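Side-chain contacts in putative adenosine kinase (PDB 3VAS), which probably phosphorylates adenosine to AMP with ATP as phosphate donor, as a ribokinase-like (pfkB family) kinase of Schistosoma mansoni: residues V227-M230 / I231-N235; I327-I331 / R332-M336. One frame throughout, in Å; residues are numbered along the deposited sequence.

Contact 1. Residues V227-M230 / I231-N235; sequences VDEM and ISYSN
Met-230 O is gripped by two donors arriving from opposite faces of its carbonyl plane: Ser-234 OG at 2.7 Å and Tyr-233 N at 2.9 Å. Both sit more than 50° out of that plane, so neither follows a lone pair. The hydroxyl of Ser-234 gets there because OG lies beside its own backbone N, opposite the carbonyl carbon (chi1 -58°). Ser-232 OG takes up the carbonyl one residue earlier, donating to Glu-229 O at 2.6 Å, while Ser-232 N donates chiefly to Asp-228 O and only weakly to Glu-229 O. These serine hydroxyls take up carbonyls at the end of helix 224-231, where a type I turn from Ile-231 to Ser-234 leads the chain into strand 236-240 of the ribokinase-like fold. Packing is tight on the buried side. Ile-231 CG1 lies 3.2 Å from Val-227 O, the acceptor of Ile-231 N, and its CD1 meets Val-227 CG1 at 4.0 Å, with Tyr-247 of helix 241-250 against both side chains. The partly exposed side is looser: the Glu-229 chain runs alongside Tyr-233, with Glu-229 CG 4.0 Å from Tyr-233 CE1. Glu-229 OE1 is hydrogen-bonded to Tyr-193 OH of helix 189-205. The exception is the backbone, where Glu-229 O closes on the ring edge, 3.1 Å from Tyr-233 CD1.

Contact 2. Residues I327-I331 / R332-M336; sequences IADYI and RGKPM
Asp-329 O accepts two backbone N-H groups, Arg-332 N at 3.1 Å and Lys-334 N at 3.3 Å, which come from opposite faces of its carbonyl plane. The Lys-334 bond, together with Gly-333 N to Tyr-330 O, defines a Schellman motif that ends helix 318-330, and Gly-333 is its C-prime residue. The evidence is the positive phi of Gly-333 (93°), at which a CB would be jammed against the carbonyl oxygen of Arg-332; glycine avoids that clash. The second bond of the motif also closes a type I turn from Tyr-330 to Gly-333.

Arg-332 folds back over the last helical turn. Its chain bends at chi3 (-66°), bringing the guanidinium edge to two acceptors: NE donates to Ala-328 O at 2.8 Å, and NH2 forms a salt bridge with Asp-329 OD1 at 3.0 Å. The fit is imperfect, since both acceptors lie somewhat out of the guanidinium plane and the carboxylate is turned 59° against it. NH2 nevertheless approaches OD1 nearly in line with the C-O bond, and the two bonds, at NE and NH2, together limit the rotation of the group. Ile-94 of helix 83-95 packs against the arginine.

Lys-334 crosses the same carboxylate with its aliphatic part, CG lying 3.9 Å from Asp-329 OD2. Its amino group is near that oxygen but beyond salt-bridge distance. Asp-329 also touches Thr-338, Ser-339 and Ala-342 of helix 336-351, the next helix, whose N-cap is Pro-335. A water bridges the helix end and the residue after Gly-333, donating to Tyr-330 O at 2.8 Å and to Lys-334 O at 3.0 Å, while its oxygen stands above one face of the Tyr-330 ring, offset toward the rim.

How the contacts relate
Both contacts are helix C-terminal ends, but they lie in different parts of the fold, their centres about 21 Å apart and their nearest atoms about 7 Å apart without touching. Contact 1 is partly buried: half of its touching residues are buried, it leads from helix to strand, and it packs against helices 189-205 and 241-250. Contact 2 is a surface contact joining helix 318-330 to helix 336-351. The chemistry differs accordingly. In 227-235 serine hydroxyls join backbone N-H groups in taking up the terminal carbonyls, with apolar packing beside them; in 327-336 backbone N-H groups, an arginine NE and a water do so, beside a salt bridge.

Contact 1. Residues V227-M230 / I231-N235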
loop_
_atom_site.group_PDB
_atom_site.type_symbol
_atom_site.label_atom_id
_atom_site.label_comp_id
_atom_site.label_asym_id
_atom_site.label_seq_id
_atom_site.Cartn_x
_atom_site.Cartn_y
_atom_site.Cartn_z
ATOM N N VAL A 227 -1.449 -12.996 -6.662
ATOM C CA VAL A 227 -2.092 -12.601 -5.409
ATOM C C VAL A 227 -2.230 -13.806 -4.480
ATOM O O VAL A 227 -1.892 -13.733 -3.297
ATOM C CB VAL A 227 -3.481 -11.950 -5.634
ATOM C CG1 VAL A 227 -4.202 -11.741 -4.295
ATOM C CG2 VAL A 227 -3.345 -10.625 -6.391
ATOM N N ASP A 228 -2.707 -14.921 -5.021
ATOM C CA ASP A 228 -2.910 -16.113 -4.209
ATOM C C ASP A 228 -1.590 -16.705 -3.743
ATOM O O ASP A 228 -1.502 -17.254 -2.645
ATOM C CB ASP A 228 -3.734 -17.161 -4.958
ATOM C CG ASP A 228 -5.215 -16.841 -4.960
ATOM O OD1 ASP A 228 -5.639 -15.964 -4.172
ATOM O OD2 ASP A 228 -5.954 -17.471 -5.745
ATOM N N GLU A 229 -0.559 -16.598 -4.572
ATOM C CA GLU A 229 0.744 -17.091 -4.160
ATOM C C GLU A 229 1.286 -16.254 -3.002
ATOM O O GLU A 229 1.807 -16.798 -2.028
ATOM C CB GLU A 229 1.737 -17.121 -5.321
ATOM C CG GLU A 229 3.080 -17.712 -4.922
ATOM C CD GLU A 229 3.945 -18.102 -6.109
ATOM O OE1 GLU A 229 3.968 -17.363 -7.117
ATOM O OE2 GLU A 229 4.608 -19.157 -6.030
ATOM N N MET A 230 1.152 -14.933 -3.108
ATOM C CA MET A 230 1.578 -14.032 -2.041
ATOM C C MET A 230 0.824 -14.289 -0.730
ATOM O O MET A 230 1.430 -14.337 0.339
ATOM C CB MET A 230 1.431 -12.569 -2.470
ATOM C CG MET A 230 2.401 -12.148 -3.570
ATOM S SD MET A 230 4.123 -12.498 -3.157
ATOM C CE MET A 230 4.351 -11.425 -1.758
ATOM N N ILE A 231 -0.493 -14.459 -0.821
ATOM C CA ILE A 231 -1.297 -14.773 0.353
ATOM C C ILE A 231 -0.738 -15.999 1.077
ATOM O O ILE A 231 -0.713 -16.042 2.311
ATOM C CB ILE A 231 -2.787 -14.977 -0.010
ATOM C CG1 ILE A 231 -3.405 -13.651 -0.467
ATOM C CG2 ILE A 231 -3.564 -15.524 1.172
ATOM C CD1 ILE A 231 -4.855 -13.761 -0.891
ATOM N N SER A 232 -0.239 -16.972 0.314
ATOM C CA SER A 232 0.248 -18.218 0.914
ATOM C C SER A 232 1.535 -18.045 1.739
ATOM O O SER A 232 1.943 -18.965 2.448
ATOM C CB SER A 232 0.382 -19.344 -0.133
ATOM O OG SER A 232 1.533 -19.193 -0.951
ATOM N N TYR A 233 2.155 -16.868 1.658
ATOM C CA TYR A 233 3.308 -16.548 2.505
ATOM C C TYR A 233 2.986 -15.426 3.495
ATOM O O TYR A 233 3.827 -15.047 4.312
ATOM C CB TYR A 233 4.519 -16.131 1.660
ATOM C CG TYR A 233 5.042 -17.200 0.721
ATOM C CD1 TYR A 233 4.543 -17.321 -0.571
ATOM C CD2 TYR A 233 6.039 -18.079 1.124
ATOM C CE1 TYR A 233 5.017 -18.292 -1.434
ATOM C CE2 TYR A 233 6.520 -19.054 0.269
ATOM C CZ TYR A 233 6.005 -19.157 -1.012
ATOM O OH TYR A 233 6.474 -20.124 -1.872
ATOM N N SER A 234 1.770 -14.892 3.416
ATOM C CA SER A 234 1.405 -13.723 4.211
ATOM C C SER A 234 0.809 -14.107 5.557
ATOM O O SER A 234 -0.074 -14.957 5.630
ATOM C CB SER A 234 0.417 -12.846 3.445
ATOM O OG SER A 234 0.965 -12.424 2.211
ATOM N N ASN A 235 1.299 -13.477 6.619
ATOM C CA ASN A 235 0.728 -13.667 7.946
ATOM C C ASN A 235 -0.453 -12.738 8.173
ATOM O O ASN A 235 -1.358 -13.046 8.950
ATOM C CB ASN A 235 1.786 -13.436 9.019
ATOM C CG ASN A 235 3.034 -14.250 8.780
ATOM O OD1 ASN A 235 3.966 -13.797 8.108
ATOM N ND2 ASN A 235 3.058 -15.464 9.316
#

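Contact 2. Residues I327-I331 / R332-M336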
loop_
_atom_site.group_PDB
_atom_site.type_symbol
_atom_site.label_atom_id
_atom_site.label_comp_id
_atom_site.label_asym_id
_atom_site.label_seq_id
_atom_site.Cartn_x
_atom_site.Cartn_y
_atom_site.Cartn_z
ATOM N N ILE A 327 -0.057 -1.904 11.897
ATOM C CA ILE A 327 1.207 -2.616 12.045
ATOM C C ILE A 327 2.104 -2.022 13.129
ATOM O O ILE A 327 2.662 -2.758 13.943
ATOM C CB ILE A 327 1.959 -2.686 10.704
ATOM C CG1 ILE A 327 1.157 -3.526 9.702
ATOM C CG2 ILE A 327 3.357 -3.268 10.892
ATOM C CD1 ILE A 327 1.665 -3.420 8.282
ATOM N N ALA A 328 2.223 -0.695 13.143
ATOM C CA ALA A 328 3.074 -0.001 14.107
ATOM C C ALA A 328 2.723 -0.379 15.538
ATOM O O ALA A 328 3.607 -0.515 16.385
ATOM C CB ALA A 328 2.981 1.515 13.925
ATOM N N ASP A 329 1.430 -0.547 15.799
ATOM C CA ASP A 329 0.967 -0.914 17.135
ATOM C C ASP A 329 1.058 -2.417 17.362
ATOM O O ASP A 329 1.516 -2.863 18.412
ATOM C CB ASP A 329 -0.461 -0.416 17.381
ATOM C CG ASP A 329 -0.494 0.893 18.155
ATOM O OD1 ASP A 329 0.428 1.717 17.979
ATOM O OD2 ASP A 329 -1.435 1.099 18.952
ATOM N N TYR A 330 0.646 -3.187 16.360
ATOM C CA TYR A 330 0.599 -4.642 16.466
ATOM C C TYR A 330 1.978 -5.266 16.697
ATOM O O TYR A 330 2.108 -6.225 17.459
ATOM C CB TYR A 330 -0.061 -5.248 15.221
ATOM C CG TYR A 330 -0.434 -6.701 15.374
ATOM C CD1 TYR A 330 -1.566 -7.075 16.088
ATOM C CD2 TYR A 330 0.339 -7.701 14.799
ATOM C CE1 TYR A 330 -1.918 -8.405 16.233
ATOM C CE2 TYR A 330 -0.005 -9.038 14.938
ATOM C CZ TYR A 330 -1.135 -9.383 15.657
ATOM O OH TYR A 330 -1.482 -10.710 15.804
ATOM N N ILE A 331 3.005 -4.728 16.041
ATOM C CA ILE A 331 4.355 -5.270 16.192
ATOM C C ILE A 331 5.019 -4.836 17.496
ATOM O O ILE A 331 6.082 -5.343 17.853
ATOM C CB ILE A 331 5.273 -4.893 15.013
ATOM C CG1 ILE A 331 5.564 -3.389 15.007
ATOM C CG2 ILE A 331 4.674 -5.366 13.688
ATOM C CD1 ILE A 331 6.522 -2.969 13.913
ATOM N N ARG A 332 4.394 -3.898 18.203
ATOM C CA ARG A 332 4.880 -3.502 19.525
ATOM C C ARG A 332 4.085 -4.174 20.644
ATOM O O ARG A 332 4.205 -3.810 21.814
ATOM C CB ARG A 332 4.894 -1.977 19.677
ATOM C CG ARG A 332 5.946 -1.297 18.803
ATOM C CD ARG A 332 5.957 0.205 18.993
ATOM N NE ARG A 332 4.717 0.820 18.530
ATOM C CZ ARG A 332 4.438 2.114 18.653
ATOM N NH1 ARG A 332 5.313 2.927 19.230
ATOM N NH2 ARG A 332 3.284 2.593 18.202
ATOM N N GLY A 333 3.274 -5.158 20.274
ATOM C CA GLY A 333 2.616 -6.013 21.248
ATOM C C GLY A 333 1.219 -5.602 21.680
ATOM O O GLY A 333 0.637 -6.233 22.555
ATOM N N LYS A 334 0.679 -4.545 21.084
ATOM C CA LYS A 334 -0.677 -4.112 21.414
ATOM C C LYS A 334 -1.678 -5.133 20.876
ATOM O O LYS A 334 -1.513 -5.634 19.770
ATOM C CB LYS A 334 -0.960 -2.730 20.821
ATOM C CG LYS A 334 0.088 -1.677 21.147
ATOM C CD LYS A 334 0.195 -1.423 22.638
ATOM C CE LYS A 334 1.332 -0.457 22.935
ATOM N NZ LYS A 334 1.273 0.722 22.025
ATOM N N PRO A 335 -2.713 -5.459 21.664
ATOM C CA PRO A 335 -3.726 -6.429 21.222
ATOM C C PRO A 335 -4.500 -5.982 19.983
ATOM O O PRO A 335 -4.430 -4.816 19.588
ATOM C CB PRO A 335 -4.668 -6.546 22.429
ATOM C CG PRO A 335 -4.335 -5.387 23.315
ATOM C CD PRO A 335 -2.898 -5.064 23.069
ATOM N N MET A 336 -5.232 -6.925 19.393
ATOM C CA MET A 336 -5.955 -6.725 18.138
ATOM C C MET A 336 -6.834 -5.476 18.101
ATOM O O MET A 336 -6.747 -4.680 17.166
ATOM C CB MET A 336 -6.816 -7.957 17.837
ATOM C CG MET A 336 -7.650 -7.839 16.574
ATOM S SD MET A 336 -6.628 -7.938 15.098
ATOM C CE MET A 336 -7.805 -7.487 13.826
HETATM O O HOH W 1 0.450 -7.811 19.011
#